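Side-chain contact in PcyX_EBK42635 (PDB 5OWG), which is a ferredoxin-dependent bilin reductase known from marine metagenomic sequence and probably carries out the four-electron reduction of biliverdin to phycoerythrobilin: residues R211-S215 / L216-E220. Residues are numbered along the deposited sequence; the frame is centred on the assembly and turned at random.
Sequences RVMQS and LGLPE
Met-213, in the last turn of helix 210-215, meets Leu-218 just beyond the helix end, which closes in a Schellman motif with Gly-217 at positive phi. Three carbonyls of the last turn, those of Val-212, Met-213 and Gln-214, accept amides of residues 216-218. Met-213 O accepts Leu-218 N at 3.1 Å in a nearly straight bond, N-H...O 172°, and Gln-214 O receives Gly-217 N at 3.1 Å, the donor standing well above the carbonyl plane. Val-212 O takes Leu-216 N, although the position of that oxygen is less certain. One residue earlier, Arg-211 O serves two donors of the same residue, Ser-215 N and Ser-215 OG; the hydroxyl, turned beside its own backbone N (chi1 -47°), folds back over the carbonyl.

On the buried side, Leu-216 packs on Val-65 and Val-67 of strand 57-67 and on Leu-73 and Met-75 of strand 73-82. Met-213 and Leu-218 both reach Trp-47 and Ile-223, joining the turn to the sheet and to helix 220-229, which begins after Pro-219 as N-cap. On the solvent side the Gln-214 amide and Glu-220 carboxylate lie nearly coplanar, NE2 3.4 Å from OE2. Inside, a bend at chi3 (68°) carries Met-213 CE to Leu-218 CD1, a tight 3.4 Å.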
loop_
_atom_site.group_PDB
_atom_site.type_symbol
_atom_site.label_atom_id
_atom_site.label_comp_id
_atom_site.label_asym_id
_atom_site.label_seq_id
_atom_site.Cartn_x
_atom_site.Cartn_y
_atom_site.Cartn_z
ATOM N N ARG A 211 -12.451 5.362 -10.400
ATOM C CA ARG A 211 -13.836 5.561 -9.986
ATOM C C ARG A 211 -13.927 5.855 -8.493
ATOM O O ARG A 211 -14.622 6.789 -8.077
ATOM C CB ARG A 211 -14.684 4.341 -10.347
ATOM C CG ARG A 211 -16.157 4.516 -9.989
ATOM C CD ARG A 211 -17.054 3.447 -10.599
ATOM N NE ARG A 211 -17.965 4.005 -11.601
ATOM C CZ ARG A 211 -17.877 3.809 -12.915
ATOM N NH1 ARG A 211 -18.764 4.372 -13.723
ATOM N NH2 ARG A 211 -16.920 3.046 -13.432
ATOM N N VAL A 212 -13.234 5.067 -7.666
ATOM C CA VAL A 212 -13.271 5.316 -6.227
ATOM C C VAL A 212 -12.680 6.685 -5.916
ATOM O O VAL A 212 -13.235 7.451 -5.121
ATOM C CB VAL A 212 -12.555 4.190 -5.452
ATOM C CG1 VAL A 212 -13.311 2.879 -5.605
ATOM C CG2 VAL A 212 -11.112 4.023 -5.909
ATOM N N MET A 213 -11.560 7.028 -6.555
ATOM C CA MET A 213 -10.983 8.352 -6.352
ATOM C C MET A 213 -11.944 9.438 -6.816
ATOM O O MET A 213 -12.080 10.479 -6.161
ATOM C CB MET A 213 -9.647 8.463 -7.084
ATOM C CG MET A 213 -8.609 7.460 -6.613
ATOM S SD MET A 213 -6.984 7.741 -7.335
ATOM C CE MET A 213 -6.528 9.285 -6.550
ATOM N N GLN A 214 -12.621 9.215 -7.945
ATOM C CA GLN A 214 -13.717 10.097 -8.328
ATOM C C GLN A 214 -14.817 10.077 -7.276
ATOM O O GLN A 214 -15.411 11.116 -6.965
ATOM C CB GLN A 214 -14.272 9.689 -9.694
ATOM C CG GLN A 214 -13.542 10.306 -10.877
ATOM C CD GLN A 214 -14.024 9.761 -12.208
ATOM O OE1 GLN A 214 -14.538 8.645 -12.286
ATOM N NE2 GLN A 214 -13.864 10.552 -13.265
ATOM N N SER A 215 -15.101 8.900 -6.714
ATOM C CA SER A 215 -16.061 8.812 -5.618
ATOM C C SER A 215 -15.596 9.641 -4.426
ATOM O O SER A 215 -16.377 10.399 -3.840
ATOM C CB SER A 215 -16.261 7.351 -5.212
ATOM O OG SER A 215 -16.460 6.524 -6.345
ATOM N N LEU A 216 -14.317 9.519 -4.062
ATOM C CA LEU A 216 -13.766 10.291 -2.954
ATOM C C LEU A 216 -13.762 11.792 -3.217
ATOM O O LEU A 216 -13.448 12.560 -2.301
ATOM C CB LEU A 216 -12.337 9.828 -2.644
ATOM C CG LEU A 216 -12.116 8.625 -1.712
ATOM C CD1 LEU A 216 -12.771 8.834 -0.351
ATOM C CD2 LEU A 216 -12.589 7.319 -2.335
ATOM N N GLY A 217 -14.094 12.230 -4.430
ATOM C CA GLY A 217 -14.134 13.649 -4.724
ATOM C C GLY A 217 -12.787 14.274 -5.001
ATOM O O GLY A 217 -12.604 15.468 -4.745
ATOM N N LEU A 218 -11.827 13.500 -5.522
ATOM C CA LEU A 218 -10.523 14.072 -5.813
ATOM C C LEU A 218 -10.503 14.671 -7.217
ATOM O O LEU A 218 -11.161 14.155 -8.126
ATOM C CB LEU A 218 -9.435 13.009 -5.696
ATOM C CG LEU A 218 -9.366 12.295 -4.343
ATOM C CD1 LEU A 218 -8.385 11.137 -4.398
ATOM C CD2 LEU A 218 -8.983 13.268 -3.235
ATOM N N PRO A 219 -9.766 15.764 -7.421
ATOM C CA PRO A 219 -9.702 16.368 -8.757
ATOM C C PRO A 219 -9.303 15.347 -9.813
ATOM O O PRO A 219 -8.453 14.485 -9.585
ATOM C CB PRO A 219 -8.639 17.461 -8.600
ATOM C CG PRO A 219 -8.662 17.805 -7.156
ATOM C CD PRO A 219 -8.996 16.537 -6.430
ATOM N N GLU A 220 -9.929 15.454 -10.988
ATOM C CA GLU A 220 -9.594 14.548 -12.082
ATOM C C GLU A 220 -8.120 14.656 -12.453
ATOM O O GLU A 220 -7.460 13.642 -12.706
ATOM C CB GLU A 220 -10.470 14.840 -13.300
ATOM C CG GLU A 220 -11.474 13.745 -13.616
ATOM C CD GLU A 220 -12.184 13.968 -14.937
ATOM O OE1 GLU A 220 -11.801 14.904 -15.670
ATOM O OE2 GLU A 220 -13.126 13.208 -15.243
#